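Local atomic coordinates of 2-oxo-1,2-dihydroquinoline 8-monooxygenase, oxygenase component (Pseudomonas putida, PDB entry 1Z02), a protein that probably hydroxylates 2-oxo-1,2-dihydroquinoline at its 8 position, carrying a Rieske [2Fe-2S] cluster and a mononuclear iron for this reaction. Residues L70-G75 / G146-F151; M262-W265 / K270-P273; Y292-S295 / V301-V304. All coordinates share one frame; numbering follows the deposited sequence.

In the fold
From the N terminus, contact 1 comes first. It closes a long loop of 70 residues that includes the ligands of the [2Fe-2S] cluster, and it joins strands 66-73 and 147-152 of two different sheets. Contact 2 follows and closes a four-residue loop where the chain passes from strand 261-264 to strand 271-277, again in different sheets. Contact 3 is the hairpin of strands 293-297 and 301-305. The three lie in series, and none nests or crosses. Contacts 2 and 3 touch, because strands 261-264 and 293-297 are neighbours in one sheet near the mononuclear iron. Contact 1 touches neither; its nearest atoms are about 7 Å from contact 3.

Contact 1. Residues L70-G75 / G146-F151; sequences LRRVNG and GMIFVF
Leu70 sets CG opposite its own carbonyl carbon (chi1 -58°), which carries CD2 toward the strand of Ile148 and Val150. Leu70 CD2 lies 4.0 Å from Ile148 CG2 and also 4.0 Å from Val150 CG2. Leu70 and Ile148 run past each other in opposite directions. The Arg72 side chain runs out extended and then bends at chi3 (-61°), and the bend lets Arg72 NH1 come 3.9 Å from Ile148 CD1. This methyl meets the guanidinium obliquely.

The polar end of Arg72 is held by three acceptors, one of them in its own segment. Arg72 NH2 donates to Gly75 O at 2.9 Å; the oxygen lies in the guanidinium plane, though NH2 stands above the carbonyl plane. NE donates to Leu53 O, and NH1 forms a salt bridge with Glu143 OE1. A leucine here would probably leave Glu143 without its counter-charge and the carbonyls of Gly75 and Leu53 without these donors.

The strand axes come no nearer than 11.0 Å and run at 124° to each other, so side chains alone bridge the gap. Val77 lies beside Leu70, Arg72 and Ile148. This is face-to-face packing of two three-stranded antiparallel sheets, as in the beta-sandwich framework of Rieske domains, away from the cluster.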
# COMPACT_ATOMS: atom_id res chain seq x y z
N LEU A 70 -12.46 -1.52 -25.30
CA LEU A 70 -13.32 -2.13 -26.32
C LEU A 70 -14.58 -1.30 -26.56
O LEU A 70 -15.10 -0.65 -25.66
CB LEU A 70 -13.74 -3.55 -25.91
CG LEU A 70 -12.69 -4.62 -25.62
CD1 LEU A 70 -12.17 -4.48 -24.20
CD2 LEU A 70 -13.31 -5.98 -25.81
N ARG A 71 -15.05 -1.34 -27.80
CA ARG A 71 -16.27 -0.63 -28.18
C ARG A 71 -17.02 -1.43 -29.23
O ARG A 71 -16.42 -2.01 -30.12
CB ARG A 71 -15.95 0.75 -28.76
CG ARG A 71 -17.22 1.52 -29.16
CD ARG A 71 -16.94 2.74 -30.00
NE ARG A 71 -18.18 3.43 -30.35
CZ ARG A 71 -18.30 4.32 -31.34
NH1 ARG A 71 -19.47 4.89 -31.57
NH2 ARG A 71 -17.26 4.62 -32.10
N ARG A 72 -18.35 -1.48 -29.10
CA ARG A 72 -19.15 -2.21 -30.08
C ARG A 72 -19.82 -1.19 -31.00
O ARG A 72 -20.51 -0.30 -30.53
CB ARG A 72 -20.22 -3.06 -29.41
CG ARG A 72 -21.06 -3.86 -30.42
CD ARG A 72 -22.28 -4.50 -29.77
NE ARG A 72 -21.95 -5.46 -28.71
CZ ARG A 72 -21.45 -6.67 -28.93
NH1 ARG A 72 -21.17 -7.47 -27.90
NH2 ARG A 72 -21.24 -7.11 -30.16
N VAL A 73 -19.59 -1.32 -32.30
CA VAL A 73 -20.19 -0.42 -33.27
C VAL A 73 -20.81 -1.23 -34.39
O VAL A 73 -20.14 -2.03 -35.04
CB VAL A 73 -19.16 0.54 -33.87
CG1 VAL A 73 -19.86 1.52 -34.80
CG2 VAL A 73 -18.47 1.30 -32.77
N ASN A 74 -22.11 -1.02 -34.63
CA ASN A 74 -22.84 -1.75 -35.66
C ASN A 74 -22.74 -3.25 -35.40
O ASN A 74 -22.56 -4.03 -36.33
CB ASN A 74 -22.29 -1.43 -37.05
CG ASN A 74 -22.44 0.04 -37.42
OD1 ASN A 74 -23.48 0.66 -37.17
ND2 ASN A 74 -21.40 0.61 -38.02
N GLY A 75 -22.84 -3.63 -34.14
CA GLY A 75 -22.78 -5.04 -33.80
C GLY A 75 -21.39 -5.62 -33.68
O GLY A 75 -21.21 -6.67 -33.07
N GLY A 146 -21.88 -15.41 -26.90
CA GLY A 146 -21.86 -14.71 -25.63
C GLY A 146 -20.50 -14.39 -25.05
O GLY A 146 -20.42 -13.76 -23.98
N MET A 147 -19.43 -14.79 -25.74
CA MET A 147 -18.06 -14.56 -25.28
C MET A 147 -17.28 -13.66 -26.23
O MET A 147 -17.30 -13.87 -27.44
CB MET A 147 -17.30 -15.89 -25.18
CG MET A 147 -17.78 -16.87 -24.14
SD MET A 147 -17.38 -16.36 -22.49
CE MET A 147 -15.61 -16.75 -22.41
N ILE A 148 -16.59 -12.68 -25.67
CA ILE A 148 -15.76 -11.77 -26.47
C ILE A 148 -14.29 -12.07 -26.17
O ILE A 148 -13.80 -11.72 -25.09
CB ILE A 148 -16.04 -10.28 -26.12
CG1 ILE A 148 -17.47 -9.90 -26.52
CG2 ILE A 148 -15.05 -9.39 -26.88
CD1 ILE A 148 -17.82 -8.46 -26.23
N PHE A 149 -13.60 -12.71 -27.10
CA PHE A 149 -12.18 -13.02 -26.92
C PHE A 149 -11.32 -11.97 -27.61
O PHE A 149 -11.68 -11.45 -28.67
CB PHE A 149 -11.83 -14.40 -27.49
CG PHE A 149 -12.53 -15.55 -26.81
CD1 PHE A 149 -13.80 -15.96 -27.22
CD2 PHE A 149 -11.92 -16.21 -25.75
CE1 PHE A 149 -14.45 -17.02 -26.57
CE2 PHE A 149 -12.55 -17.27 -25.10
CZ PHE A 149 -13.82 -17.67 -25.52
N VAL A 150 -10.18 -11.65 -27.00
CA VAL A 150 -9.27 -10.67 -27.56
C VAL A 150 -7.89 -11.30 -27.63
O VAL A 150 -7.49 -12.05 -26.73
CB VAL A 150 -9.19 -9.39 -26.69
CG1 VAL A 150 -8.20 -8.41 -27.28
CG2 VAL A 150 -10.55 -8.74 -26.60
N PHE A 151 -7.17 -11.02 -28.71
CA PHE A 151 -5.82 -11.54 -28.88
C PHE A 151 -4.86 -10.48 -28.33
O PHE A 151 -4.54 -9.50 -29.02
CB PHE A 151 -5.51 -11.78 -30.36
CG PHE A 151 -4.20 -12.47 -30.61
CD1 PHE A 151 -4.02 -13.80 -30.26
CD2 PHE A 151 -3.13 -11.77 -31.15
CE1 PHE A 151 -2.79 -14.43 -30.46
CE2 PHE A 151 -1.89 -12.39 -31.35
CZ PHE A 151 -1.72 -13.73 -31.00

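Contact 2. Residues M262-W265 / K270-P273; sequences MMQW and KWAP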
# COMPACT_ATOMS: atom_id res chain seq x y z
N MET A 262 -2.29 -30.58 -22.49
CA MET A 262 -2.25 -31.95 -22.02
C MET A 262 -3.64 -32.43 -21.62
O MET A 262 -4.46 -31.66 -21.11
CB MET A 262 -1.32 -32.06 -20.81
CG MET A 262 -1.75 -31.20 -19.63
SD MET A 262 -0.57 -31.16 -18.28
CE MET A 262 -1.47 -31.91 -16.98
N MET A 263 -3.89 -33.71 -21.87
CA MET A 263 -5.15 -34.36 -21.54
C MET A 263 -4.84 -35.40 -20.47
O MET A 263 -3.99 -36.26 -20.66
CB MET A 263 -5.73 -35.06 -22.77
CG MET A 263 -6.90 -35.98 -22.49
SD MET A 263 -8.46 -35.11 -22.40
CE MET A 263 -8.38 -34.45 -20.98
N GLN A 264 -5.54 -35.32 -19.34
CA GLN A 264 -5.33 -36.28 -18.26
C GLN A 264 -6.30 -37.44 -18.41
O GLN A 264 -7.53 -37.25 -18.46
CB GLN A 264 -5.51 -35.58 -16.92
CG GLN A 264 -4.59 -34.38 -16.75
CD GLN A 264 -4.60 -33.84 -15.35
OE1 GLN A 264 -5.59 -33.28 -14.88
NE2 GLN A 264 -3.48 -34.02 -14.66
N TRP A 265 -5.75 -38.65 -18.49
CA TRP A 265 -6.56 -39.86 -18.65
C TRP A 265 -7.27 -40.25 -17.36
O TRP A 265 -6.94 -41.26 -16.73
CB TRP A 265 -5.69 -41.03 -19.14
CG TRP A 265 -4.98 -40.79 -20.43
CD1 TRP A 265 -3.64 -40.67 -20.61
CD2 TRP A 265 -5.57 -40.68 -21.73
NE1 TRP A 265 -3.35 -40.49 -21.94
CE2 TRP A 265 -4.52 -40.49 -22.65
CE3 TRP A 265 -6.89 -40.72 -22.21
CZ2 TRP A 265 -4.74 -40.35 -24.03
CZ3 TRP A 265 -7.11 -40.57 -23.58
CH2 TRP A 265 -6.04 -40.39 -24.48
N LYS A 270 -4.86 -45.61 -15.54
CA LYS A 270 -3.67 -44.77 -15.38
C LYS A 270 -3.74 -43.89 -14.14
O LYS A 270 -2.73 -43.38 -13.68
CB LYS A 270 -3.49 -43.89 -16.62
CG LYS A 270 -3.52 -44.65 -17.93
CD LYS A 270 -2.20 -44.57 -18.64
CE LYS A 270 -2.23 -45.38 -19.91
NZ LYS A 270 -1.03 -46.24 -20.00
N TRP A 271 -4.95 -43.72 -13.62
CA TRP A 271 -5.16 -42.94 -12.41
C TRP A 271 -5.98 -43.76 -11.42
O TRP A 271 -7.13 -44.12 -11.69
CB TRP A 271 -5.90 -41.64 -12.73
CG TRP A 271 -5.06 -40.61 -13.42
CD1 TRP A 271 -4.94 -40.42 -14.76
CD2 TRP A 271 -4.21 -39.63 -12.79
NE1 TRP A 271 -4.06 -39.39 -15.02
CE2 TRP A 271 -3.60 -38.90 -13.83
CE3 TRP A 271 -3.91 -39.32 -11.46
CZ2 TRP A 271 -2.70 -37.85 -13.57
CZ3 TRP A 271 -3.01 -38.28 -11.20
CH2 TRP A 271 -2.41 -37.57 -12.26
N ALA A 272 -5.39 -44.06 -10.27
CA ALA A 272 -6.08 -44.86 -9.27
C ALA A 272 -6.41 -44.07 -8.01
O ALA A 272 -5.58 -43.33 -7.49
CB ALA A 272 -5.24 -46.09 -8.90
N PRO A 273 -7.65 -44.22 -7.49
CA PRO A 273 -8.06 -43.51 -6.28
C PRO A 273 -7.40 -44.09 -5.04
O PRO A 273 -7.06 -45.27 -4.99
CB PRO A 273 -9.57 -43.69 -6.27
CG PRO A 273 -9.74 -45.04 -6.89
CD PRO A 273 -8.77 -45.00 -8.05
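Trp271 presents the edge of its indole ring to the backbone just past the end of strand 261-264. Trp271 CD1 points at the carbonyl of Trp265 and lies 2.9 Å from Trp265 O, which sits near the ring plane. This is a close C-H to oxygen approach and not a conventional hydrogen bond. Trp271 CD1 is also 4.5 Å from Trp265 CB, so the two tryptophans meet through the five-membered ring of one and the backbone and CB of the other.

The benzo end of the Trp271 indole reaches Gln264, at CZ2. The two side chains cross obliquely, with the amide and ring planes 72° apart, so they are not stacked. Gln264 reaches the ring by an extended chain beyond CG. Trp271 holds CG beside its backbone N (chi1 -73°), and this lays the indole back toward both Gln264 and Trp265.

Lys270 touches with the base of its side chain. Lys270 CB is 4.3 Å from Trp265 O, and Lys270 CG is 4.4 Å from Trp265 CB. Beyond CG the chain leads away, and NZ forms a salt bridge with Asp248.

Two outside bonds fix these groups. Trp271 NE1 donates to Cys249 O, which limits rotation of the indole. Trp265 O also pairs with Thr268 OG1 in the connecting loop.

The contact bridges the short connection from strand 261-264, in the large antiparallel sheet of the catalytic domain, to strand 271-277 of a separate small sheet. The Gln264 side chain is about 9 Å from that of the iron ligand His221. Ile250 of strand 250-253 touches both Gln264 and Trp271. The Trp265 side chain lies on Ala251 of that strand, and Ser393 of helix 392-404 packs against the Trp271 ring.

Contact 3. Residues Y292-S295 / V301-V304; sequences YRTS and VLMV
Ser295 and Met303 form the hydrogen-bonded pair of an antiparallel beta hairpin. Ser295 N donates to Met303 O at 3.2 Å, and Met303 N returns a bond to Ser295 O at 3.1 Å. Next along the ladder, Thr294 and Val304 are a non-hydrogen-bonded pair. Their side chains lie side by side and point the same way, with Thr294 CG2 4.0 Å from Val304 CG1. A CA-H...O contact from Thr294 CA to Met303 O adds to the backbone pairing.

Leu302 brings its CD1 over to the backbone of the partner strand, with Leu302 CD1 3.5 Å from Ser295 O. The Leu302 side chain is about 8 Å from the bound iron.

Further out, strands 261-264 and 313-320 flank the hairpin in the large sheet of the catalytic domain, whose family belongs to the Bet v 1-like clan. Thr294 OG1 meets the Gln264 amide. Arg293 turns away from the partner strand; its NE forms a salt bridge with Glu305, and its NH1 and NH2 donate to Phe180 O and Pro181 O. The Tyr292 ring packs edge-to-face with Phe267.

Ser295 puts OG between its backbone N and carbonyl carbon (chi1 55°). There Ser295 OG is 3.4 Å from Met303 CE, and a water is hydrogen-bonded to Ser295 OG and donates to Val301 O at 3.1 Å.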
# COMPACT_ATOMS: atom_id res chain seq x y z
N TYR A 292 -15.83 -37.46 -14.87
CA TYR A 292 -15.40 -36.19 -15.44
C TYR A 292 -13.93 -36.31 -15.84
O TYR A 292 -13.23 -37.20 -15.38
CB TYR A 292 -15.55 -35.07 -14.41
CG TYR A 292 -14.65 -35.27 -13.21
CD1 TYR A 292 -13.33 -34.82 -13.23
CD2 TYR A 292 -15.10 -35.94 -12.08
CE1 TYR A 292 -12.48 -35.04 -12.14
CE2 TYR A 292 -14.26 -36.17 -10.99
CZ TYR A 292 -12.96 -35.71 -11.03
OH TYR A 292 -12.13 -35.92 -9.95
N ARG A 293 -13.47 -35.40 -16.70
CA ARG A 293 -12.09 -35.41 -17.14
C ARG A 293 -11.57 -33.98 -17.32
O ARG A 293 -12.26 -33.12 -17.87
CB ARG A 293 -11.97 -36.19 -18.46
CG ARG A 293 -10.55 -36.41 -18.93
CD ARG A 293 -10.51 -37.47 -20.01
NE ARG A 293 -11.21 -37.06 -21.22
CZ ARG A 293 -11.34 -37.83 -22.30
NH1 ARG A 293 -11.99 -37.38 -23.37
NH2 ARG A 293 -10.83 -39.06 -22.31
N THR A 294 -10.36 -33.73 -16.85
CA THR A 294 -9.76 -32.41 -16.95
C THR A 294 -8.55 -32.36 -17.87
O THR A 294 -7.77 -33.31 -17.95
CB THR A 294 -9.31 -31.89 -15.57
OG1 THR A 294 -8.50 -32.89 -14.92
CG2 THR A 294 -10.50 -31.57 -14.71
N SER A 295 -8.41 -31.24 -18.56
CA SER A 295 -7.29 -31.01 -19.46
C SER A 295 -6.97 -29.52 -19.41
O SER A 295 -7.81 -28.72 -18.99
CB SER A 295 -7.65 -31.43 -20.89
OG SER A 295 -8.83 -30.78 -21.35
N VAL A 301 -6.04 -22.66 -20.10
CA VAL A 301 -7.49 -22.84 -20.13
C VAL A 301 -7.90 -24.25 -19.70
O VAL A 301 -7.46 -25.23 -20.29
CB VAL A 301 -8.07 -22.57 -21.54
CG1 VAL A 301 -9.56 -22.36 -21.45
CG2 VAL A 301 -7.39 -21.37 -22.16
N LEU A 302 -8.74 -24.32 -18.68
CA LEU A 302 -9.22 -25.59 -18.15
C LEU A 302 -10.52 -26.07 -18.78
O LEU A 302 -11.38 -25.27 -19.13
CB LEU A 302 -9.42 -25.47 -16.64
CG LEU A 302 -10.02 -26.71 -15.95
CD1 LEU A 302 -8.93 -27.76 -15.79
CD2 LEU A 302 -10.58 -26.32 -14.58
N MET A 303 -10.62 -27.38 -18.96
CA MET A 303 -11.83 -28.00 -19.49
C MET A 303 -12.17 -29.16 -18.58
O MET A 303 -11.33 -30.03 -18.34
CB MET A 303 -11.65 -28.52 -20.91
CG MET A 303 -12.80 -29.43 -21.35
SD MET A 303 -12.95 -29.75 -23.13
CE MET A 303 -11.52 -30.81 -23.42
N VAL A 304 -13.40 -29.17 -18.08
CA VAL A 304 -13.86 -30.25 -17.21
C VAL A 304 -15.05 -30.90 -17.91
O VAL A 304 -16.19 -30.45 -17.76
CB VAL A 304 -14.33 -29.72 -15.84
CG1 VAL A 304 -14.44 -30.89 -14.87
CG2 VAL A 304 -13.36 -28.68 -15.31
O HOH W 1 -8.50 -27.66 -21.86